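Local structure of enterotoxin type A (Staphylococcus aureus, 1DYQ) at residues Q20-Y31 against G204-Y214; G178-V186 against S194-A202. The protein is, in its natural form, a superantigen that binds MHC class II, partly through a zinc ion, and T-cell receptors, activating T cells and causing food poisoning. The protein carries 3 engineered substitutions. One frame throughout, in Å; residues are numbered along the deposited sequence. Where two conformers were deposited one is given.

Contact 1: residues Q20-Y31 against G204-Y214; sequences QGTALGNLKQIY and GQYSNTLLRIY
The ring of Y31 receives Y214 OH at its edge and in its plane, the two phenols coming from opposite directions until Y31 OH and Y214 OH lie 2.8 Å apart. L211 CD2 comes in obliquely to the same ring, 3.4 Å from Y31 OH. One face of the Y214 ring carries CG1 of I213, its neighbour in the same segment, offset toward the rim. Y214 OH is also hydrogen-bonded to D157 of helix 153-168, while a water joins Y31 OH to L210 O. The contact thus seats the N-terminal helix 23-32 against the long loop that follows strand 195-198 in the beta-grasp domain of this superantigen fold. Apolar side chains fill the middle. I30 CG1 is roughly anti to the backbone N (chi1 -156°) and the next torsion is nearly eclipsed (chi2 11°); together they bring CD1 to 3.4 Å from L211 CD1, a tight fit, the two side chains meeting tip to tip. L210 crosses L27 at about a right angle, the two CD2 methyls 3.8 Å apart. Toward the start of the helix, N26 ND2 donates to G204 O over 2.8 Å, nearly straight at 164°, with the acceptor in the amide plane and the donor in the carbonyl plane. Beside it the two backbones close in, A23 CA lying 3.4 Å from G204 C where glycine has no side chain to intervene.

Contact 2: residues G178-V186 against S194-A202; sequences GKVQRGLIV and SVNYDLFGA
F200, I185 and L199 bury the most surface where strands 182-186 and 195-198 pair as an antiparallel beta hairpin at one border of the beta-grasp sheet. I185 sits at the hydrogen-bonded pair with Y197: I185 N donates to Y197 O, nearly along the C=O axis, and Y197 N returns a bond to I185 O. Its CG2, held between the backbone N and the carbonyl carbon, touches both Y197 CB and L199 CD2 at 3.8 Å. I185 and L199 cross at about a right angle, and both reach helix 153-168, which packs on this side of the sheet. L199 closes over G183, its CD1 3.7 Å from G183 C, in room left by the glycine. L199 N donates to G183 O over 2.9 Å, but from well above the carbonyl plane, where the strand gives way to the type I turn from D198 to G201. On the other face of the sheet, V186 and N196 lie side by side, V186 CG2 3.7 Å from N196 CB. Strand 182-188 also pairs with strand 226-232, V186 bonding through its backbone to D228 of the zinc site. F200, which follows L199 in the turn, sets its ring against residues 180-183: CE2 meets V180 CG1 at 4.1 Å, the side chains crossing at about a right angle, while G183 N is at the ring edge, in its plane. D198 OD1 accepts from F200 N at 2.8 Å, an Asx turn, the N-H meeting the oxygen from above the carboxylate plane. A water that accepts from G183 N lies 2.7 Å from the same D198 OD1.

Contact 2 is nested in the loop closed by contact 1; the chain leaving 194-202 at A202 reaches the second segment of contact 1 at G204, two residues on. Their centres are 14 Å apart, yet they touch, with L210 CD2 packed 3.6 Å from A202 CB and Y214 CE1 4.1 Å from Y197 CE2. Helix 153-168 serves both, meeting Y31 and Y214 of one and I185, Y197 and L199 of the other. Only contact 2 approaches the zinc site of H188, H226 and D228: the V186 side chain lies about 6 Å from the metal, and that of S194 about 3 Å from that of H188.

Contact 1: residues Q20-Y31 against G204-Y214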
loop_
_atom_site.group_PDB
_atom_site.type_symbol
_atom_site.label_atom_id
_atom_site.label_comp_id
_atom_site.label_asym_id
_atom_site.label_seq_id
_atom_site.Cartn_x
_atom_site.Cartn_y
_atom_site.Cartn_z
ATOM N N GLN A 20 5.600 -4.177 19.241
ATOM C CA GLN A 20 6.871 -4.159 19.937
ATOM C C GLN A 20 7.910 -3.282 19.273
ATOM O O GLN A 20 7.938 -3.068 18.062
ATOM C CB GLN A 20 7.384 -5.565 20.215
ATOM C CG GLN A 20 6.573 -6.345 21.246
ATOM C CD GLN A 20 6.311 -5.570 22.514
ATOM O OE1 GLN A 20 5.216 -5.029 22.727
ATOM N NE2 GLN A 20 7.302 -5.494 23.399
ATOM N N GLY A 21 8.744 -2.667 20.110
ATOM C CA GLY A 21 9.869 -1.895 19.716
ATOM C C GLY A 21 9.617 -0.783 18.739
ATOM O O GLY A 21 8.962 0.236 19.002
ATOM N N THR A 22 10.272 -0.906 17.574
ATOM C CA THR A 22 10.228 0.138 16.566
ATOM C C THR A 22 8.987 0.071 15.702
ATOM O O THR A 22 8.862 0.835 14.738
ATOM C CB THR A 22 11.470 -0.024 15.627
ATOM O OG1 THR A 22 11.484 -1.376 15.188
ATOM C CG2 THR A 22 12.726 0.282 16.436
ATOM N N ALA A 23 8.056 -0.827 16.018
ATOM C CA ALA A 23 6.896 -1.067 15.240
ATOM C C ALA A 23 6.096 0.154 14.857
ATOM O O ALA A 23 5.822 0.348 13.660
ATOM C CB ALA A 23 5.982 -2.125 15.887
ATOM N N LEU A 24 5.761 0.997 15.826
ATOM C CA LEU A 24 4.908 2.163 15.521
ATOM C C LEU A 24 5.653 3.164 14.658
ATOM O O LEU A 24 5.120 3.742 13.723
ATOM C CB LEU A 24 4.475 2.794 16.843
ATOM C CG LEU A 24 3.116 3.447 16.936
ATOM C CD1 LEU A 24 2.014 2.576 16.370
ATOM C CD2 LEU A 24 2.810 3.840 18.388
ATOM N N GLY A 25 6.932 3.351 14.995
ATOM C CA GLY A 25 7.792 4.241 14.225
ATOM C C GLY A 25 7.919 3.725 12.775
ATOM O O GLY A 25 7.923 4.570 11.884
ATOM N N ASN A 26 8.085 2.429 12.588
ATOM C CA ASN A 26 8.185 1.885 11.232
ATOM C C ASN A 26 6.874 2.062 10.467
ATOM O O ASN A 26 6.874 2.387 9.288
ATOM C CB ASN A 26 8.612 0.443 11.205
ATOM C CG ASN A 26 10.047 0.223 11.702
ATOM O OD1 ASN A 26 10.832 1.181 11.612
ATOM N ND2 ASN A 26 10.330 -0.972 12.126
ATOM N N LEU A 27 5.742 1.793 11.146
ATOM C CA LEU A 27 4.452 1.960 10.461
ATOM C C LEU A 27 4.200 3.381 10.064
ATOM O O LEU A 27 3.700 3.693 8.973
ATOM C CB LEU A 27 3.318 1.460 11.400
ATOM C CG LEU A 27 3.118 -0.048 11.392
ATOM C CD1 LEU A 27 2.436 -0.503 12.689
ATOM C CD2 LEU A 27 2.346 -0.492 10.173
ATOM N N LYS A 28 4.518 4.360 10.959
ATOM C CA LYS A 28 4.337 5.746 10.619
ATOM C C LYS A 28 5.205 6.174 9.446
ATOM O O LYS A 28 4.806 6.879 8.552
ATOM C CB LYS A 28 4.639 6.662 11.825
ATOM C CG LYS A 28 4.281 8.107 11.540
ATOM C CD LYS A 28 4.380 8.939 12.833
ATOM C CE LYS A 28 4.193 10.412 12.494
ATOM N NZ LYS A 28 4.409 11.271 13.706
ATOM N N GLN A 29 6.478 5.634 9.468
ATOM C CA GLN A 29 7.341 5.980 8.320
ATOM C C GLN A 29 6.794 5.436 7.012
ATOM O O GLN A 29 6.743 6.180 6.025
ATOM C CB GLN A 29 8.746 5.370 8.584
ATOM C CG GLN A 29 9.674 5.642 7.367
ATOM C CD GLN A 29 11.044 5.014 7.619
ATOM O OE1 GLN A 29 11.164 3.990 8.244
ATOM N NE2 GLN A 29 12.084 5.696 7.117
ATOM N N ILE A 30 6.370 4.178 6.995
ATOM C CA ILE A 30 5.977 3.555 5.713
ATOM C C ILE A 30 4.670 4.067 5.201
ATOM O O ILE A 30 4.413 4.097 3.998
ATOM C CB ILE A 30 6.047 2.034 5.795
ATOM C CG1 ILE A 30 6.227 1.361 4.436
ATOM C CG2 ILE A 30 4.805 1.458 6.467
ATOM C CD1 ILE A 30 6.562 2.223 3.284
ATOM N N TYR A 31 3.778 4.609 6.099
ATOM C CA TYR A 31 2.527 5.185 5.600
ATOM C C TYR A 31 2.460 6.671 5.638
ATOM O O TYR A 31 1.438 7.259 5.152
ATOM C CB TYR A 31 1.339 4.583 6.439
ATOM C CG TYR A 31 1.125 3.143 6.065
ATOM C CD1 TYR A 31 0.619 2.839 4.780
ATOM C CD2 TYR A 31 1.370 2.084 6.909
ATOM C CE1 TYR A 31 0.423 1.528 4.404
ATOM C CE2 TYR A 31 1.170 0.782 6.548
ATOM C CZ TYR A 31 0.708 0.486 5.268
ATOM O OH TYR A 31 0.470 -0.798 4.892
ATOM N N GLY A 204 5.386 -4.851 13.041
ATOM C CA GLY A 204 5.911 -3.585 12.576
ATOM C C GLY A 204 7.394 -3.404 12.849
ATOM O O GLY A 204 8.026 -2.542 12.215
ATOM N N GLN A 205 7.952 -4.142 13.778
ATOM C CA GLN A 205 9.358 -4.042 14.150
ATOM C C GLN A 205 10.276 -4.524 13.027
ATOM O O GLN A 205 11.468 -4.225 13.073
ATOM C CB GLN A 205 9.643 -4.796 15.436
ATOM C CG GLN A 205 9.612 -6.307 15.364
ATOM C CD GLN A 205 8.263 -6.920 15.622
ATOM O OE1 GLN A 205 7.223 -6.384 15.261
ATOM N NE2 GLN A 205 8.257 -8.085 16.289
ATOM N N TYR A 206 9.731 -5.184 12.035
ATOM C CA TYR A 206 10.505 -5.592 10.848
ATOM C C TYR A 206 10.102 -4.708 9.681
ATOM O O TYR A 206 9.183 -5.048 8.932
ATOM C CB TYR A 206 10.202 -7.063 10.538
ATOM C CG TYR A 206 10.533 -7.992 11.679
ATOM C CD1 TYR A 206 11.849 -8.057 12.162
ATOM C CD2 TYR A 206 9.559 -8.750 12.296
ATOM C CE1 TYR A 206 12.161 -8.911 13.210
ATOM C CE2 TYR A 206 9.874 -9.605 13.341
ATOM C CZ TYR A 206 11.174 -9.671 13.779
ATOM O OH TYR A 206 11.492 -10.516 14.828
ATOM N N SER A 207 10.844 -3.602 9.484
ATOM C CA SER A 207 10.431 -2.645 8.440
ATOM C C SER A 207 10.662 -3.195 7.050
ATOM O O SER A 207 9.965 -2.850 6.100
ATOM C CB SER A 207 11.157 -1.336 8.581
ATOM O OG SER A 207 12.581 -1.544 8.411
ATOM N N ASN A 208 11.504 -4.192 6.974
ATOM C CA ASN A 208 11.724 -4.798 5.633
ATOM C C ASN A 208 10.554 -5.561 5.126
ATOM O O ASN A 208 10.509 -5.792 3.878
ATOM C CB ASN A 208 13.002 -5.545 5.714
ATOM C CG ASN A 208 12.973 -6.666 6.715
ATOM O OD1 ASN A 208 12.635 -6.513 7.896
ATOM N ND2 ASN A 208 13.319 -7.854 6.240
ATOM N N THR A 209 9.678 -6.151 5.904
ATOM C CA THR A 209 8.553 -6.965 5.467
ATOM C C THR A 209 7.238 -6.292 5.756
ATOM O O THR A 209 6.155 -6.846 5.449
ATOM C CB THR A 209 8.601 -8.348 6.122
ATOM O OG1 THR A 209 8.773 -8.221 7.548
ATOM C CG2 THR A 209 9.811 -9.148 5.564
ATOM N N LEU A 210 7.256 -5.074 6.282
ATOM C CA LEU A 210 5.964 -4.407 6.586
ATOM C C LEU A 210 5.033 -4.399 5.403
ATOM O O LEU A 210 3.792 -4.629 5.557
ATOM C CB LEU A 210 6.215 -3.032 7.137
ATOM C CG LEU A 210 5.997 -2.781 8.618
ATOM C CD1 LEU A 210 6.098 -1.287 8.911
ATOM C CD2 LEU A 210 4.664 -3.344 9.083
ATOM N N LEU A 211 5.527 -4.104 4.206
ATOM C CA LEU A 211 4.705 -4.029 3.030
ATOM C C LEU A 211 4.726 -5.298 2.206
ATOM O O LEU A 211 4.199 -5.351 1.092
ATOM C CB LEU A 211 5.112 -2.814 2.151
ATOM C CG LEU A 211 4.917 -1.443 2.785
ATOM C CD1 LEU A 211 4.962 -0.352 1.710
ATOM C CD2 LEU A 211 3.546 -1.395 3.517
ATOM N N ARG A 212 5.215 -6.404 2.802
ATOM C CA ARG A 212 5.171 -7.674 2.044
ATOM C C ARG A 212 3.747 -8.101 1.765
ATOM O O ARG A 212 3.479 -8.818 0.803
ATOM C CB ARG A 212 5.941 -8.752 2.815
ATOM C CG ARG A 212 5.902 -10.109 2.150
ATOM C CD ARG A 212 6.939 -11.034 2.799
ATOM N NE ARG A 212 6.635 -12.416 2.448
ATOM C CZ ARG A 212 7.554 -13.387 2.480
ATOM N NH1 ARG A 212 8.800 -13.059 2.740
ATOM N NH2 ARG A 212 7.161 -14.605 2.182
ATOM N N ILE A 213 2.763 -7.565 2.516
ATOM C CA ILE A 213 1.365 -7.827 2.217
ATOM C C ILE A 213 1.011 -7.391 0.794
ATOM O O ILE A 213 0.040 -7.916 0.234
ATOM C CB ILE A 213 0.396 -7.114 3.184
ATOM C CG1 ILE A 213 0.725 -5.644 3.350
ATOM C CG2 ILE A 213 0.371 -7.853 4.521
ATOM C CD1 ILE A 213 -0.368 -4.854 4.078
ATOM N N TYR A 214 1.757 -6.468 0.192
ATOM C CA TYR A 214 1.466 -5.985 -1.140
ATOM C C TYR A 214 2.201 -6.776 -2.232
ATOM O O TYR A 214 1.964 -6.541 -3.416
ATOM C CB TYR A 214 1.803 -4.524 -1.285
ATOM C CG TYR A 214 1.133 -3.555 -0.324
ATOM C CD1 TYR A 214 -0.164 -3.825 0.124
ATOM C CD2 TYR A 214 1.795 -2.466 0.156
ATOM C CE1 TYR A 214 -0.767 -2.911 1.007
ATOM C CE2 TYR A 214 1.202 -1.547 1.022
ATOM C CZ TYR A 214 -0.113 -1.830 1.433
ATOM O OH TYR A 214 -0.640 -0.956 2.371
HETATM O O HOH W 1 5.025 -5.915 16.720
HETATM O O HOH W 2 13.887 -3.296 15.330
HETATM O O HOH W 3 1.834 -2.843 6.539
#

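Contact 2: residues G178-V186 against S194-A202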
loop_
_atom_site.group_PDB
_atom_site.type_symbol
_atom_site.label_atom_id
_atom_site.label_comp_id
_atom_site.label_asym_id
_atom_site.label_seq_id
_atom_site.Cartn_x
_atom_site.Cartn_y
_atom_site.Cartn_z
ATOM N N GLY A 178 -1.955 9.645 19.883
ATOM C CA GLY A 178 -2.441 8.511 19.054
ATOM C C GLY A 178 -3.483 7.746 19.869
ATOM O O GLY A 178 -3.131 6.893 20.675
ATOM N N LYS A 179 -4.758 8.115 19.691
ATOM C CA LYS A 179 -5.814 7.536 20.507
ATOM C C LYS A 179 -6.387 6.242 20.027
ATOM O O LYS A 179 -6.983 5.464 20.812
ATOM C CB LYS A 179 -6.943 8.567 20.712
ATOM C CG LYS A 179 -6.504 9.876 21.331
ATOM C CD LYS A 179 -5.999 9.704 22.750
ATOM C CE LYS A 179 -5.103 10.836 23.192
ATOM N NZ LYS A 179 -5.800 11.882 23.971
ATOM N N VAL A 180 -6.306 5.942 18.732
ATOM C CA VAL A 180 -6.863 4.740 18.155
ATOM C C VAL A 180 -6.040 3.509 18.560
ATOM O O VAL A 180 -4.816 3.546 18.468
ATOM C CB VAL A 180 -6.885 4.848 16.617
ATOM C CG1 VAL A 180 -7.359 3.556 15.965
ATOM C CG2 VAL A 180 -7.754 6.017 16.176
ATOM N N GLN A 181 -6.700 2.509 19.093
ATOM C CA GLN A 181 -6.068 1.327 19.619
ATOM C C GLN A 181 -6.305 0.086 18.794
ATOM O O GLN A 181 -5.631 -0.928 18.958
ATOM C CB GLN A 181 -6.483 1.076 21.092
ATOM C CG GLN A 181 -6.205 2.256 22.014
ATOM C CD GLN A 181 -4.722 2.578 22.150
ATOM O OE1 GLN A 181 -3.908 1.672 22.245
ATOM N NE2 GLN A 181 -4.422 3.863 22.123
ATOM N N ARG A 182 -7.380 0.094 17.986
ATOM C CA ARG A 182 -7.682 -0.978 17.062
ATOM C C ARG A 182 -8.251 -0.363 15.766
ATOM O O ARG A 182 -8.862 0.682 15.780
ATOM C CB ARG A 182 -8.744 -1.944 17.609
ATOM C CG ARG A 182 -8.355 -2.703 18.852
ATOM C CD ARG A 182 -9.474 -3.637 19.318
ATOM N NE ARG A 182 -10.649 -2.879 19.731
ATOM C CZ ARG A 182 -11.907 -3.245 19.489
ATOM N NH1 ARG A 182 -12.169 -4.346 18.811
ATOM N NH2 ARG A 182 -12.909 -2.491 19.923
ATOM N N GLY A 183 -8.053 -1.088 14.654
ATOM C CA GLY A 183 -8.591 -0.540 13.394
ATOM C C GLY A 183 -8.563 -1.555 12.264
ATOM O O GLY A 183 -7.730 -2.456 12.230
ATOM N N LEU A 184 -9.586 -1.460 11.419
ATOM C CA LEU A 184 -9.791 -2.357 10.288
ATOM C C LEU A 184 -10.118 -1.538 9.028
ATOM O O LEU A 184 -10.805 -0.533 9.079
ATOM C CB LEU A 184 -11.024 -3.248 10.586
ATOM C CG LEU A 184 -11.520 -4.085 9.397
ATOM C CD1 LEU A 184 -10.533 -5.191 9.082
ATOM C CD2 LEU A 184 -12.874 -4.717 9.761
ATOM N N ILE A 185 -9.475 -1.913 7.905
ATOM C CA ILE A 185 -9.805 -1.271 6.627
ATOM C C ILE A 185 -10.251 -2.345 5.633
ATOM O O ILE A 185 -9.724 -3.447 5.596
ATOM C CB ILE A 185 -8.638 -0.465 6.044
ATOM C CG1 ILE A 185 -9.056 0.232 4.731
ATOM C CG2 ILE A 185 -7.427 -1.362 5.798
ATOM C CD1 ILE A 185 -8.129 1.401 4.374
ATOM N N VAL A 186 -11.361 -2.050 4.962
ATOM C CA VAL A 186 -11.963 -2.972 4.008
ATOM C C VAL A 186 -12.134 -2.269 2.656
ATOM O O VAL A 186 -12.650 -1.174 2.530
ATOM C CB VAL A 186 -13.354 -3.431 4.505
ATOM C CG1 VAL A 186 -13.996 -4.407 3.539
ATOM C CG2 VAL A 186 -13.259 -4.044 5.897
ATOM N N SER A 194 -14.129 -9.084 -0.326
ATOM C CA SER A 194 -13.371 -7.871 -0.067
ATOM C C SER A 194 -12.046 -8.169 0.618
ATOM O O SER A 194 -11.973 -8.935 1.585
ATOM C CB SER A 194 -14.210 -6.921 0.790
ATOM O OG SER A 194 -15.420 -6.609 0.096
ATOM N N VAL A 195 -11.037 -7.370 0.253
ATOM C CA VAL A 195 -9.768 -7.429 0.970
ATOM C C VAL A 195 -9.898 -6.620 2.262
ATOM O O VAL A 195 -10.465 -5.531 2.268
ATOM C CB VAL A 195 -8.633 -6.800 0.122
ATOM C CG1 VAL A 195 -7.347 -6.783 0.913
ATOM C CG2 VAL A 195 -8.482 -7.630 -1.164
ATOM N N ASN A 196 -9.434 -7.231 3.363
ATOM C CA ASN A 196 -9.431 -6.418 4.602
ATOM C C ASN A 196 -8.101 -6.592 5.309
ATOM O O ASN A 196 -7.519 -7.664 5.320
ATOM C CB ASN A 196 -10.615 -6.565 5.450
ATOM C CG ASN A 196 -11.252 -7.935 5.428
ATOM O OD1 ASN A 196 -12.251 -8.123 4.709
ATOM N ND2 ASN A 196 -10.659 -8.831 6.168
ATOM N N TYR A 197 -7.680 -5.498 5.932
ATOM C CA TYR A 197 -6.423 -5.523 6.661
ATOM C C TYR A 197 -6.641 -4.980 8.086
ATOM O O TYR A 197 -7.304 -3.948 8.236
ATOM C CB TYR A 197 -5.375 -4.607 6.016
ATOM C CG TYR A 197 -4.892 -5.042 4.655
ATOM C CD1 TYR A 197 -4.527 -6.342 4.391
ATOM C CD2 TYR A 197 -4.723 -4.091 3.651
ATOM C CE1 TYR A 197 -4.102 -6.723 3.123
ATOM C CE2 TYR A 197 -4.270 -4.441 2.398
ATOM C CZ TYR A 197 -3.934 -5.757 2.153
ATOM O OH TYR A 197 -3.501 -6.135 0.903
ATOM N N ASP A 198 -6.015 -5.639 9.014
ATOM C CA ASP A 198 -5.968 -5.101 10.412
ATOM C C ASP A 198 -4.901 -4.031 10.430
ATOM O O ASP A 198 -3.740 -4.256 10.069
ATOM C CB ASP A 198 -5.689 -6.277 11.336
ATOM C CG ASP A 198 -5.510 -5.876 12.794
ATOM O OD1 ASP A 198 -5.335 -4.698 13.049
ATOM O OD2 ASP A 198 -5.576 -6.804 13.638
ATOM N N LEU A 199 -5.271 -2.799 10.820
ATOM C CA LEU A 199 -4.342 -1.682 10.771
ATOM C C LEU A 199 -3.197 -1.859 11.756
ATOM O O LEU A 199 -2.192 -1.152 11.575
ATOM C CB LEU A 199 -5.082 -0.357 11.013
ATOM C CG LEU A 199 -6.122 0.006 9.951
ATOM C CD1 LEU A 199 -6.921 1.254 10.400
ATOM C CD2 LEU A 199 -5.447 0.333 8.621
ATOM N N PHE A 200 -3.338 -2.699 12.752
ATOM C CA PHE A 200 -2.287 -3.003 13.716
ATOM C C PHE A 200 -1.897 -4.464 13.698
ATOM O O PHE A 200 -1.309 -4.993 14.654
ATOM C CB PHE A 200 -2.745 -2.607 15.139
ATOM C CG PHE A 200 -2.980 -1.142 15.283
ATOM C CD1 PHE A 200 -1.909 -0.258 15.411
ATOM C CD2 PHE A 200 -4.255 -0.586 15.212
ATOM C CE1 PHE A 200 -2.096 1.084 15.556
ATOM C CE2 PHE A 200 -4.454 0.768 15.358
ATOM C CZ PHE A 200 -3.374 1.622 15.528
ATOM N N GLY A 201 -2.100 -5.153 12.568
ATOM C CA GLY A 201 -1.910 -6.557 12.455
ATOM C C GLY A 201 -0.500 -7.006 12.160
ATOM O O GLY A 201 -0.190 -8.191 12.329
ATOM N N ALA A 202 0.351 -6.092 11.691
ATOM C CA ALA A 202 1.686 -6.533 11.254
ATOM C C ALA A 202 2.735 -6.504 12.327
ATOM O O ALA A 202 2.607 -5.845 13.362
ATOM C CB ALA A 202 2.110 -5.689 10.044
HETATM O O HOH W 4 -6.433 -3.391 15.119
#